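Local coordinates for oxysterol-binding protein homolog 3 (Saccharomyces cerevisiae, PDB 4IC4) that carries lipids, including sterols, in a hydrophobic pocket and transfers them between membranes through the cytosol in a directional, phosphoinositide-coupled manner, at residues A[33-38]-A[329-334]; A[62-67]-A[333-338]; A[96-101]-A[221-226]; A[185-190]-A[196-201]. One frame throughout, in Å; residues are numbered along the deposited sequence.

Interaction 1 of 4, residues A[33-38]-A[329-334]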
loop_
_atom_site.group_PDB
_atom_site.type_symbol
_atom_site.label_atom_id
_atom_site.label_comp_id
_atom_site.label_asym_id
_atom_site.label_seq_id
_atom_site.Cartn_x
_atom_site.Cartn_y
_atom_site.Cartn_z
ATOM N N ASP A 33 14.940 10.369 1.422
ATOM C CA ASP A 33 16.054 9.504 1.064
ATOM C C ASP A 33 16.238 8.451 2.148
ATOM O O ASP A 33 15.711 8.586 3.259
ATOM C CB ASP A 33 17.319 10.366 0.924
ATOM C CG ASP A 33 18.510 9.594 0.388
ATOM O OD1 ASP A 33 18.334 8.774 -0.533
ATOM O OD2 ASP A 33 19.633 9.824 0.885
ATOM N N ILE A 34 16.969 7.393 1.812
ATOM C CA ILE A 34 17.261 6.316 2.751
ATOM C C ILE A 34 18.661 5.803 2.481
ATOM O O ILE A 34 19.219 6.024 1.401
ATOM C CB ILE A 34 16.313 5.101 2.599
ATOM C CG1 ILE A 34 16.296 4.630 1.140
ATOM C CG2 ILE A 34 14.937 5.439 3.130
ATOM C CD1 ILE A 34 15.758 3.225 0.965
ATOM N N PRO A 35 19.254 5.113 3.463
ATOM C CA PRO A 35 20.602 4.576 3.265
ATOM C C PRO A 35 20.550 3.512 2.173
ATOM O O PRO A 35 19.517 2.874 1.966
ATOM C CB PRO A 35 20.936 3.978 4.629
ATOM C CG PRO A 35 20.164 4.848 5.579
ATOM C CD PRO A 35 18.839 4.994 4.871
ATOM N N GLU A 36 21.655 3.317 1.463
ATOM C CA GLU A 36 21.682 2.311 0.415
ATOM C C GLU A 36 21.473 0.934 1.034
ATOM O O GLU A 36 21.797 0.720 2.204
ATOM C CB GLU A 36 23.019 2.356 -0.329
ATOM C CG GLU A 36 23.204 3.600 -1.179
ATOM C CD GLU A 36 24.596 3.697 -1.771
ATOM O OE1 GLU A 36 25.052 2.712 -2.389
ATOM O OE2 GLU A 36 25.233 4.760 -1.622
ATOM N N ALA A 37 20.916 0.010 0.254
ATOM C CA ALA A 37 20.682 -1.349 0.733
ATOM C C ALA A 37 22.021 -1.900 1.218
ATOM O O ALA A 37 23.045 -1.697 0.572
ATOM C CB ALA A 37 20.130 -2.211 -0.392
ATOM N N ALA A 38 22.009 -2.589 2.354
ATOM C CA ALA A 38 23.238 -3.140 2.918
ATOM C C ALA A 38 23.526 -4.588 2.523
ATOM O O ALA A 38 24.565 -5.132 2.896
ATOM C CB ALA A 38 23.204 -3.017 4.433
ATOM N N ALA A 329 16.885 -1.430 12.230
ATOM C CA ALA A 329 18.258 -1.905 12.118
ATOM C C ALA A 329 18.592 -2.210 10.660
ATOM O O ALA A 329 19.681 -1.885 10.184
ATOM C CB ALA A 329 18.449 -3.148 12.978
ATOM N N TYR A 330 17.643 -2.822 9.954
ATOM C CA TYR A 330 17.823 -3.176 8.549
ATOM C C TYR A 330 17.970 -1.914 7.705
ATOM O O TYR A 330 18.818 -1.844 6.815
ATOM C CB TYR A 330 16.619 -3.988 8.059
ATOM C CG TYR A 330 16.787 -4.596 6.686
ATOM C CD1 TYR A 330 17.784 -5.539 6.437
ATOM C CD2 TYR A 330 15.924 -4.258 5.643
ATOM C CE1 TYR A 330 17.915 -6.136 5.185
ATOM C CE2 TYR A 330 16.047 -4.848 4.386
ATOM C CZ TYR A 330 17.042 -5.787 4.166
ATOM O OH TYR A 330 17.145 -6.392 2.935
ATOM N N GLU A 331 17.136 -0.920 7.990
ATOM C CA GLU A 331 17.179 0.339 7.261
ATOM C C GLU A 331 18.556 0.974 7.409
ATOM O O GLU A 331 19.115 1.503 6.445
ATOM C CB GLU A 331 16.108 1.299 7.797
ATOM C CG GLU A 331 16.138 2.685 7.167
ATOM C CD GLU A 331 15.144 3.643 7.802
ATOM O OE1 GLU A 331 13.927 3.520 7.537
ATOM O OE2 GLU A 331 15.582 4.519 8.574
ATOM N N GLU A 332 19.107 0.902 8.615
ATOM C CA GLU A 332 20.407 1.505 8.889
ATOM C C GLU A 332 21.602 0.619 8.546
ATOM O O GLU A 332 22.737 0.938 8.895
ATOM C CB GLU A 332 20.463 1.955 10.351
ATOM C CG GLU A 332 19.241 2.771 10.741
ATOM C CD GLU A 332 19.334 3.412 12.110
ATOM O OE1 GLU A 332 20.016 2.852 12.995
ATOM O OE2 GLU A 332 18.704 4.474 12.303
ATOM N N GLY A 333 21.346 -0.496 7.872
ATOM C CA GLY A 333 22.432 -1.372 7.461
ATOM C C GLY A 333 22.988 -2.368 8.463
ATOM O O GLY A 333 23.983 -3.034 8.175
ATOM N N ASN A 334 22.367 -2.475 9.632
ATOM C CA ASN A 334 22.824 -3.423 10.644
ATOM C C ASN A 334 22.058 -4.720 10.383
ATOM O O ASN A 334 21.091 -5.038 11.077
ATOM C CB ASN A 334 22.513 -2.888 12.044
ATOM C CG ASN A 334 23.011 -1.468 12.248
ATOM O OD1 ASN A 334 24.202 -1.186 12.104
ATOM N ND2 ASN A 334 22.096 -0.565 12.587
HETATM O O HOH W 1 17.991 1.528 3.842
HETATM O O HOH W 2 21.383 0.058 4.820
#
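Glu331 lies in the final turn of helix 325-331, and the ring of Pro35 packs against its backbone carbonyl, Pro35 CB 3.6 Å from Glu331 O. Proline suits a loop crossing a helix end, because its ring gives a rigid apolar surface and its nitrogen has no hydrogen to satisfy. The polar part of this meeting runs through water. One molecule donates to Glu331 O and to Pro35 O, at 2.8 Å from each; a second bridges Glu331 O and Glu36 O, lying 2.7 Å from Glu36 O. Two bonds thus grip a single carbonyl at the end of the helix. The side chain of Glu331 adds apolar contact through its CG, 4.2 Å from Pro35 CD, while its carboxylate forms salt bridges with Arg31 and Arg328. Gly333 follows, having no side chain to hinder the methyl of Ala38: Ala38 CB sits 3.5 Å from Gly333 CA. The positive phi of Gly333, 83°, turns the chain back, allowing Gly333 N to bond to Tyr330 O at 3.1 Å and Asn334 N to Ala329 O at 2.8 Å. This pair of bonds, with glycine at the C-prime position, is the Schellman motif that terminates helix 325-331.

Interaction 2 of 4, residues A[62-67]-A[333-338]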
loop_
_atom_site.group_PDB
_atom_site.type_symbol
_atom_site.label_atom_id
_atom_site.label_comp_id
_atom_site.label_asym_id
_atom_site.label_seq_id
_atom_site.Cartn_x
_atom_site.Cartn_y
_atom_site.Cartn_z
ATOM N N PRO A 62 14.734 -14.783 5.106
ATOM C CA PRO A 62 15.805 -14.030 5.758
ATOM C C PRO A 62 15.452 -12.553 5.639
ATOM O O PRO A 62 14.740 -12.154 4.714
ATOM C CB PRO A 62 17.036 -14.410 4.939
ATOM C CG PRO A 62 16.468 -14.617 3.574
ATOM C CD PRO A 62 15.210 -15.403 3.858
ATOM N N VAL A 63 15.940 -11.743 6.569
ATOM C CA VAL A 63 15.643 -10.316 6.548
ATOM C C VAL A 63 16.150 -9.646 5.266
ATOM O O VAL A 63 15.672 -8.580 4.880
ATOM C CB VAL A 63 16.252 -9.607 7.782
ATOM C CG1 VAL A 63 17.765 -9.541 7.661
ATOM C CG2 VAL A 63 15.653 -8.221 7.932
ATOM N N THR A 64 17.108 -10.282 4.597
ATOM C CA THR A 64 17.662 -9.729 3.366
ATOM C C THR A 64 16.674 -9.794 2.202
ATOM O O THR A 64 16.885 -9.159 1.164
ATOM C CB THR A 64 18.958 -10.456 2.974
ATOM O OG1 THR A 64 18.728 -11.869 2.982
ATOM C CG2 THR A 64 20.076 -10.107 3.948
ATOM N N SER A 65 15.599 -10.561 2.374
ATOM C CA SER A 65 14.567 -10.681 1.346
ATOM C C SER A 65 13.580 -9.523 1.467
ATOM O O SER A 65 12.681 -9.376 0.641
ATOM C CB SER A 65 13.793 -11.991 1.504
ATOM O OG SER A 65 14.633 -13.123 1.350
ATOM N N ASN A 66 13.752 -8.709 2.503
ATOM C CA ASN A 66 12.858 -7.580 2.745
ATOM C C ASN A 66 13.412 -6.226 2.321
ATOM O O ASN A 66 14.603 -6.074 2.035
ATOM C CB ASN A 66 12.538 -7.484 4.244
ATOM C CG ASN A 66 11.777 -8.681 4.767
ATOM O OD1 ASN A 66 11.949 -9.076 5.923
ATOM N ND2 ASN A 66 10.922 -9.255 3.938
ATOM N N GLU A 67 12.507 -5.249 2.273
ATOM C CA GLU A 67 12.844 -3.856 2.021
ATOM C C GLU A 67 12.501 -3.262 3.395
ATOM O O GLU A 67 11.688 -3.834 4.129
ATOM C CB GLU A 67 11.994 -3.251 0.898
ATOM C CG GLU A 67 10.504 -3.459 1.024
ATOM C CD GLU A 67 9.740 -2.858 -0.141
ATOM O OE1 GLU A 67 10.375 -2.547 -1.173
ATOM O OE2 GLU A 67 8.507 -2.705 -0.028
ATOM N N GLY A 333 21.346 -0.496 7.872
ATOM C CA GLY A 333 22.432 -1.372 7.461
ATOM C C GLY A 333 22.988 -2.368 8.463
ATOM O O GLY A 333 23.983 -3.034 8.175
ATOM N N ASN A 334 22.367 -2.475 9.632
ATOM C CA ASN A 334 22.824 -3.423 10.644
ATOM C C ASN A 334 22.058 -4.720 10.383
ATOM O O ASN A 334 21.091 -5.038 11.077
ATOM C CB ASN A 334 22.513 -2.888 12.044
ATOM C CG ASN A 334 23.011 -1.468 12.248
ATOM O OD1 ASN A 334 24.202 -1.186 12.104
ATOM N ND2 ASN A 334 22.096 -0.565 12.587
ATOM N N VAL A 335 22.501 -5.460 9.371
ATOM C CA VAL A 335 21.853 -6.703 8.960
ATOM C C VAL A 335 21.771 -7.815 10.004
ATOM O O VAL A 335 20.697 -8.372 10.232
ATOM C CB VAL A 335 22.525 -7.274 7.696
ATOM C CG1 VAL A 335 21.829 -8.561 7.272
ATOM C CG2 VAL A 335 22.474 -6.246 6.575
ATOM N N ASP A 336 22.899 -8.156 10.617
ATOM C CA ASP A 336 22.913 -9.211 11.625
ATOM C C ASP A 336 21.894 -8.937 12.723
ATOM O O ASP A 336 21.137 -9.827 13.119
ATOM C CB ASP A 336 24.312 -9.345 12.231
ATOM C CG ASP A 336 25.295 -10.007 11.284
ATOM O OD1 ASP A 336 25.416 -9.544 10.129
ATOM O OD2 ASP A 336 25.949 -10.988 11.696
ATOM N N LYS A 337 21.875 -7.703 13.213
ATOM C CA LYS A 337 20.937 -7.332 14.259
ATOM C C LYS A 337 19.504 -7.399 13.754
ATOM O O LYS A 337 18.609 -7.829 14.480
ATOM C CB LYS A 337 21.248 -5.932 14.791
ATOM C CG LYS A 337 22.350 -5.923 15.838
ATOM C CD LYS A 337 21.929 -6.716 17.071
ATOM C CE LYS A 337 23.092 -6.950 18.022
ATOM N NZ LYS A 337 23.685 -5.678 18.525
ATOM N N ALA A 338 19.288 -6.980 12.510
ATOM C CA ALA A 338 17.950 -7.013 11.935
ATOM C C ALA A 338 17.430 -8.444 11.887
ATOM O O ALA A 338 16.267 -8.701 12.201
ATOM C CB ALA A 338 17.964 -6.414 10.536
#
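Val63 meets the first turn of helix 335-354 with both of its methyls, each taking a different residue. Among the apolar contacts, Val63 CG2 presses on Ala338 CB at 3.9 Å, where the small alanine lets the 3-10 turn come close to the helix. The other branch, Val63 CG1, reaches Val335 CG1 at 4.2 Å. Thr64 adds its methyl, Thr64 CG2 lying 4.1 Å from the same Val335 CG1, with the two side chains meeting at about a right angle. Val335 carries that methyl opposite its backbone N (chi1 -179°), and there it touches both residues of the turn.

Hydrogen bonds do not join the two segments directly, but each is braced internally. Ser65 N bonds to Pro62 O at 3.0 Å within the 3-10 turn, and Ala338 N bonds to Asn334 O at 3.0 Å as the helix starts. Slightly further along the helix, Glu339 accepts from Val63 N and Lys342 bonds to the Asn66 side chain. The turn belongs to the OSBP-related domain near its phosphatidylinositol 4-phosphate site: the side chains of Thr64 and of the lipid-binding Met61 are about 8 Å apart.

Interaction 3 of 4, residues A[96-101]-A[221-226]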
loop_
_atom_site.group_PDB
_atom_site.type_symbol
_atom_site.label_atom_id
_atom_site.label_comp_id
_atom_site.label_asym_id
_atom_site.label_seq_id
_atom_site.Cartn_x
_atom_site.Cartn_y
_atom_site.Cartn_z
ATOM N N THR A 96 -12.971 10.480 -13.352
ATOM C CA THR A 96 -11.763 10.515 -14.168
ATOM C C THR A 96 -10.552 10.578 -13.242
ATOM O O THR A 96 -9.562 9.878 -13.446
ATOM C CB THR A 96 -11.726 11.742 -15.110
ATOM O OG1 THR A 96 -11.855 12.942 -14.341
ATOM C CG2 THR A 96 -12.847 11.671 -16.126
ATOM N N PHE A 97 -10.644 11.413 -12.211
ATOM C CA PHE A 97 -9.542 11.565 -11.273
ATOM C C PHE A 97 -9.479 10.421 -10.269
ATOM O O PHE A 97 -8.396 10.041 -9.815
ATOM C CB PHE A 97 -9.643 12.924 -10.578
ATOM C CG PHE A 97 -9.532 14.078 -11.531
ATOM C CD1 PHE A 97 -10.659 14.576 -12.174
ATOM C CD2 PHE A 97 -8.287 14.597 -11.864
ATOM C CE1 PHE A 97 -10.544 15.571 -13.146
ATOM C CE2 PHE A 97 -8.161 15.592 -12.834
ATOM C CZ PHE A 97 -9.292 16.076 -13.474
ATOM N N VAL A 98 -10.635 9.865 -9.921
ATOM C CA VAL A 98 -10.648 8.733 -9.002
ATOM C C VAL A 98 -9.983 7.562 -9.727
ATOM O O VAL A 98 -9.243 6.785 -9.125
ATOM C CB VAL A 98 -12.089 8.349 -8.590
ATOM C CG1 VAL A 98 -12.076 7.072 -7.760
ATOM C CG2 VAL A 98 -12.712 9.477 -7.785
ATOM N N SER A 99 -10.228 7.449 -11.030
ATOM C CA SER A 99 -9.623 6.379 -11.815
ATOM C C SER A 99 -8.104 6.551 -11.843
ATOM O O SER A 99 -7.356 5.585 -11.700
ATOM C CB SER A 99 -10.173 6.387 -13.242
ATOM O OG SER A 99 -11.557 6.081 -13.248
ATOM N N ALA A 100 -7.650 7.786 -12.031
ATOM C CA ALA A 100 -6.217 8.063 -12.053
ATOM C C ALA A 100 -5.630 7.652 -10.705
ATOM O O ALA A 100 -4.562 7.037 -10.635
ATOM C CB ALA A 100 -5.972 9.555 -12.302
ATOM N N PHE A 101 -6.330 8.000 -9.632
ATOM C CA PHE A 101 -5.872 7.652 -8.293
ATOM C C PHE A 101 -5.775 6.139 -8.130
ATOM O O PHE A 101 -4.787 5.627 -7.611
ATOM C CB PHE A 101 -6.828 8.213 -7.237
ATOM C CG PHE A 101 -6.473 7.815 -5.830
ATOM C CD1 PHE A 101 -5.422 8.437 -5.162
ATOM C CD2 PHE A 101 -7.165 6.794 -5.190
ATOM C CE1 PHE A 101 -5.064 8.043 -3.871
ATOM C CE2 PHE A 101 -6.815 6.392 -3.896
ATOM C CZ PHE A 101 -5.761 7.021 -3.237
ATOM N N PHE A 221 -9.961 -3.889 -14.605
ATOM C CA PHE A 221 -10.703 -3.656 -13.371
ATOM C C PHE A 221 -11.560 -2.412 -13.557
ATOM O O PHE A 221 -11.295 -1.596 -14.445
ATOM C CB PHE A 221 -9.756 -3.526 -12.162
ATOM C CG PHE A 221 -9.161 -2.159 -11.973
ATOM C CD1 PHE A 221 -9.695 -1.281 -11.033
ATOM C CD2 PHE A 221 -8.038 -1.770 -12.692
ATOM C CE1 PHE A 221 -9.114 -0.035 -10.807
ATOM C CE2 PHE A 221 -7.447 -0.525 -12.477
ATOM C CZ PHE A 221 -7.984 0.345 -11.533
ATOM N N GLU A 222 -12.600 -2.279 -12.743
ATOM C CA GLU A 222 -13.492 -1.139 -12.869
ATOM C C GLU A 222 -13.685 -0.357 -11.580
ATOM O O GLU A 222 -13.571 -0.894 -10.477
ATOM C CB GLU A 222 -14.865 -1.596 -13.381
ATOM C CG GLU A 222 -14.817 -2.441 -14.647
ATOM C CD GLU A 222 -16.188 -2.634 -15.272
ATOM O OE1 GLU A 222 -17.127 -3.023 -14.547
ATOM O OE2 GLU A 222 -16.326 -2.401 -16.494
ATOM N N VAL A 223 -13.969 0.928 -11.739
ATOM C CA VAL A 223 -14.239 1.809 -10.619
ATOM C C VAL A 223 -15.710 2.159 -10.781
ATOM O O VAL A 223 -16.142 2.527 -11.873
ATOM C CB VAL A 223 -13.404 3.098 -10.691
ATOM C CG1 VAL A 223 -13.826 4.054 -9.583
ATOM C CG2 VAL A 223 -11.927 2.760 -10.574
ATOM N N HIS A 224 -16.477 2.036 -9.707
ATOM C CA HIS A 224 -17.904 2.323 -9.764
ATOM C C HIS A 224 -18.327 3.432 -8.818
ATOM O O HIS A 224 -17.888 3.491 -7.670
ATOM C CB HIS A 224 -18.698 1.052 -9.456
ATOM C CG HIS A 224 -18.540 -0.020 -10.488
ATOM N ND1 HIS A 224 -19.112 0.062 -11.740
ATOM C CD2 HIS A 224 -17.852 -1.186 -10.465
ATOM C CE1 HIS A 224 -18.785 -1.008 -12.443
ATOM N NE2 HIS A 224 -18.020 -1.781 -11.692
ATOM N N SER A 225 -19.190 4.313 -9.315
ATOM C CA SER A 225 -19.701 5.425 -8.534
ATOM C C SER A 225 -21.130 5.144 -8.100
ATOM O O SER A 225 -21.889 4.494 -8.821
ATOM C CB SER A 225 -19.683 6.709 -9.361
ATOM O OG SER A 225 -20.508 7.692 -8.763
ATOM N N SER A 226 -21.496 5.639 -6.924
ATOM C CA SER A 226 -22.847 5.446 -6.417
ATOM C C SER A 226 -23.857 6.167 -7.308
ATOM O O SER A 226 -25.063 5.947 -7.190
ATOM C CB SER A 226 -22.955 5.967 -4.979
ATOM O OG SER A 226 -22.564 7.328 -4.886
#
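Ser99 and Val223 are the residues whose CA atoms come nearest, 6.6 Å apart, where helix 94-104 lies against strand 214-225. This spacing leaves no backbone hydrogen bond between the segments, so side chains fill the gap. The helix is held by its own bonds, such as Phe101 N to Phe97 O at 2.9 Å, and the strand bonds to its sheet neighbours, with Val223 paired to Ser231 and His224 to Glu197. Alternation along the strand turns the CB of Val223 toward the helix and that of Glu222 away from it. Such a buried helix packed on an antiparallel wall fits the OSBP-related domain, a beta barrel with helices packed against its strands, and the contact lies away from the phosphatidylinositol 4-phosphate site.

At the centre two valines touch by single methyls, Val98 CG1 and Val223 CG1, 3.9 Å apart. Each holds its CG1 opposite its own backbone N (chi1 174° in both), and the branches cross obliquely. Branching at CB suits the extended strand at Val223; at Val98 the value of the residue lies in offering a compact apolar surface in a buried place. Trp198, on the adjoining strand 195-199, packs on both valines. The second methyl, Val223 CG2, lies 4.3 Å from Ser99 OG, a contact without polar character. Serine is small enough to sit beside the strand here, and its hydroxyl has better partners, bonding to Ile95 O one turn back in the helix and to the hydroxyl of Ser231 on strand 230-235.

Interaction 4 of 4, residues A[185-190]-A[196-201]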
loop_
_atom_site.group_PDB
_atom_site.type_symbol
_atom_site.label_atom_id
_atom_site.label_comp_id
_atom_site.label_asym_id
_atom_site.label_seq_id
_atom_site.Cartn_x
_atom_site.Cartn_y
_atom_site.Cartn_z
ATOM N N LEU A 185 -11.736 -1.009 -2.003
ATOM C CA LEU A 185 -11.371 0.304 -1.493
ATOM C C LEU A 185 -12.656 1.113 -1.596
ATOM O O LEU A 185 -13.242 1.220 -2.676
ATOM C CB LEU A 185 -10.275 0.952 -2.342
ATOM C CG LEU A 185 -8.894 0.302 -2.293
ATOM C CD1 LEU A 185 -8.896 -0.937 -3.177
ATOM C CD2 LEU A 185 -7.839 1.289 -2.778
ATOM N N ARG A 186 -13.088 1.670 -0.473
ATOM C CA ARG A 186 -14.319 2.445 -0.429
ATOM C C ARG A 186 -14.036 3.915 -0.184
ATOM O O ARG A 186 -13.694 4.318 0.932
ATOM C CB ARG A 186 -15.239 1.906 0.667
ATOM C CG ARG A 186 -15.587 0.430 0.513
ATOM C CD ARG A 186 -16.470 -0.059 1.651
ATOM N NE ARG A 186 -16.713 -1.498 1.580
ATOM C CZ ARG A 186 -17.419 -2.094 0.625
ATOM N NH1 ARG A 186 -17.963 -1.376 -0.348
ATOM N NH2 ARG A 186 -17.580 -3.410 0.642
ATOM N N LEU A 187 -14.195 4.708 -1.236
ATOM C CA LEU A 187 -13.967 6.140 -1.175
ATOM C C LEU A 187 -15.291 6.880 -1.029
ATOM O O LEU A 187 -16.271 6.549 -1.692
ATOM C CB LEU A 187 -13.267 6.603 -2.454
ATOM C CG LEU A 187 -13.187 8.105 -2.726
ATOM C CD1 LEU A 187 -12.272 8.766 -1.710
ATOM C CD2 LEU A 187 -12.678 8.330 -4.146
ATOM N N LYS A 188 -15.311 7.869 -0.147
ATOM C CA LYS A 188 -16.502 8.684 0.066
ATOM C C LYS A 188 -16.159 10.164 -0.015
ATOM O O LYS A 188 -15.229 10.631 0.641
ATOM C CB LYS A 188 -17.120 8.410 1.441
ATOM C CG LYS A 188 -18.217 9.406 1.813
ATOM C CD LYS A 188 -18.728 9.202 3.228
ATOM C CE LYS A 188 -19.756 10.263 3.589
ATOM N NZ LYS A 188 -20.220 10.120 4.993
ATOM N N PHE A 189 -16.903 10.894 -0.837
ATOM C CA PHE A 189 -16.726 12.337 -0.955
ATOM C C PHE A 189 -17.475 12.921 0.242
ATOM O O PHE A 189 -18.674 12.693 0.391
ATOM C CB PHE A 189 -17.376 12.859 -2.240
ATOM C CG PHE A 189 -16.504 12.774 -3.457
ATOM C CD1 PHE A 189 -15.328 12.029 -3.451
ATOM C CD2 PHE A 189 -16.867 13.441 -4.627
ATOM C CE1 PHE A 189 -14.529 11.951 -4.595
ATOM C CE2 PHE A 189 -16.079 13.369 -5.768
ATOM C CZ PHE A 189 -14.908 12.624 -5.755
ATOM N N LYS A 190 -16.778 13.656 1.101
ATOM C CA LYS A 190 -17.427 14.249 2.261
ATOM C C LYS A 190 -18.114 15.549 1.865
ATOM O O LYS A 190 -18.780 16.193 2.676
ATOM C CB LYS A 190 -16.405 14.474 3.379
ATOM C CG LYS A 190 -15.932 13.165 4.004
ATOM C CD LYS A 190 -14.698 13.334 4.872
ATOM C CE LYS A 190 -14.975 14.159 6.112
ATOM N NZ LYS A 190 -13.748 14.285 6.942
ATOM N N PHE A 196 -17.318 5.829 -4.248
ATOM C CA PHE A 196 -16.596 5.171 -5.331
ATOM C C PHE A 196 -16.017 3.897 -4.740
ATOM O O PHE A 196 -15.557 3.889 -3.600
ATOM C CB PHE A 196 -15.464 6.057 -5.849
ATOM C CG PHE A 196 -15.934 7.340 -6.463
ATOM C CD1 PHE A 196 -16.196 7.422 -7.829
ATOM C CD2 PHE A 196 -16.126 8.464 -5.671
ATOM C CE1 PHE A 196 -16.647 8.618 -8.395
ATOM C CE2 PHE A 196 -16.577 9.663 -6.227
ATOM C CZ PHE A 196 -16.836 9.737 -7.590
ATOM N N GLU A 197 -16.043 2.820 -5.511
ATOM C CA GLU A 197 -15.514 1.547 -5.046
ATOM C C GLU A 197 -14.739 0.840 -6.142
ATOM O O GLU A 197 -15.036 0.988 -7.330
ATOM C CB GLU A 197 -16.653 0.638 -4.574
ATOM C CG GLU A 197 -17.403 1.133 -3.354
ATOM C CD GLU A 197 -18.629 0.291 -3.048
ATOM O OE1 GLU A 197 -18.490 -0.944 -2.936
ATOM O OE2 GLU A 197 -19.731 0.865 -2.918
ATOM N N TRP A 198 -13.725 0.084 -5.736
ATOM C CA TRP A 198 -12.930 -0.681 -6.676
ATOM C C TRP A 198 -12.017 -1.640 -5.934
ATOM O O TRP A 198 -11.734 -1.457 -4.748
ATOM C CB TRP A 198 -12.107 0.247 -7.589
ATOM C CG TRP A 198 -10.925 0.929 -6.952
ATOM C CD1 TRP A 198 -9.638 0.467 -6.901
ATOM C CD2 TRP A 198 -10.916 2.211 -6.314
ATOM N NE1 TRP A 198 -8.829 1.387 -6.273
ATOM C CE2 TRP A 198 -9.588 2.466 -5.902
ATOM C CE3 TRP A 198 -11.903 3.169 -6.048
ATOM C CZ2 TRP A 198 -9.220 3.643 -5.239
ATOM C CZ3 TRP A 198 -11.538 4.343 -5.388
ATOM C CH2 TRP A 198 -10.205 4.567 -4.991
ATOM N N THR A 199 -11.611 -2.691 -6.636
ATOM C CA THR A 199 -10.680 -3.676 -6.103
ATOM C C THR A 199 -9.405 -3.421 -6.895
ATOM O O THR A 199 -9.458 -3.243 -8.113
ATOM C CB THR A 199 -11.171 -5.117 -6.361
ATOM O OG1 THR A 199 -12.331 -5.372 -5.562
ATOM C CG2 THR A 199 -10.088 -6.129 -6.009
ATOM N N GLN A 200 -8.260 -3.372 -6.224
ATOM C CA GLN A 200 -7.019 -3.123 -6.941
ATOM C C GLN A 200 -6.772 -4.196 -7.993
ATOM O O GLN A 200 -7.070 -5.369 -7.783
ATOM C CB GLN A 200 -5.842 -3.026 -5.966
ATOM C CG GLN A 200 -5.812 -1.684 -5.248
ATOM C CD GLN A 200 -4.558 -1.455 -4.430
ATOM O OE1 GLN A 200 -4.287 -0.330 -4.004
ATOM N NE2 GLN A 200 -3.791 -2.513 -4.201
ATOM N N PRO A 201 -6.227 -3.799 -9.150
ATOM C CA PRO A 201 -5.954 -4.746 -10.231
ATOM C C PRO A 201 -4.919 -5.806 -9.886
ATOM O O PRO A 201 -4.087 -5.622 -8.999
ATOM C CB PRO A 201 -5.491 -3.844 -11.368
ATOM C CG PRO A 201 -4.790 -2.750 -10.643
ATOM C CD PRO A 201 -5.741 -2.454 -9.501
#
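Leu185 and Trp198 form one of the hydrogen-bonded pairs in the antiparallel beta hairpin of strands 177-189 and 195-199, part of the wall of the OSBP-related domain. Leu185 N reaches Trp198 O at 2.8 Å; the return bond, from Trp198 N to Leu185 O, is weak. The next hydrogen-bonded pair is joined both ways, Leu187 N to Phe196 O at 2.8 Å and Phe196 N to Leu187 O at 2.9 Å.

The buried face is a row of interlocking bumps. With Trp198 CG between its backbone N and carbonyl carbon (chi1 73°), the indole is laid under Leu185, whose CB stands over the six-membered ring, 4.1 Å from its centroid, as a CH-pi contact. Leu185 CD1 meanwhile abuts Gln200 CG at 3.8 Å, so this branched leucine fills the angle between the indole and the glutamine stem. Leu187 and Phe196 lie side by side, pointing the same way, and Leu187 CD2 nestles 3.8 Å from Phe196 CD2. At the end of the row, Phe196 CE2 comes over one face of the Phe189 ring, offset toward its rim and 3.4 Å from Phe189 CZ. The rings meet obliquely, planes at 49°. Val98 of helix 94-104 closes over Leu187 and Trp198 on this side.

The other face, less buried, bears the non-hydrogen-bonded pair Arg186 and Glu197, whose long charged chains suit a surface nearer solvent. They form a salt bridge, although guanidinium and carboxylate planes are 66° apart and the hydrogen bond from Arg186 NH1 to Glu197 OE1, 2.7 Å long, is weak because it is strongly bent.

How the interactions relate
The four contacts form two clusters on opposite sides of the chain's centre. Interactions 1 and 2 have centres 9 Å apart, share Gly333 and Asn334, and use the consecutive helices 325-331 and 335-354; Tyr330 OH to Asn66 O, 2.7 Å and probably a hydrogen bond, links them. Interactions 3 and 4, centres 7 Å apart, share the barrel wall, where strands 195-199 and 214-225 are neighbours. Centres of interactions 2 and 3 are 38 Å apart. Interactions 1 and 2 hold an N-terminal part of the chain against late helices, interaction 2 near the phosphoinositide site. Between their segments the chain builds the distant wall, with both segments of interaction 4 falling between those of interaction 3.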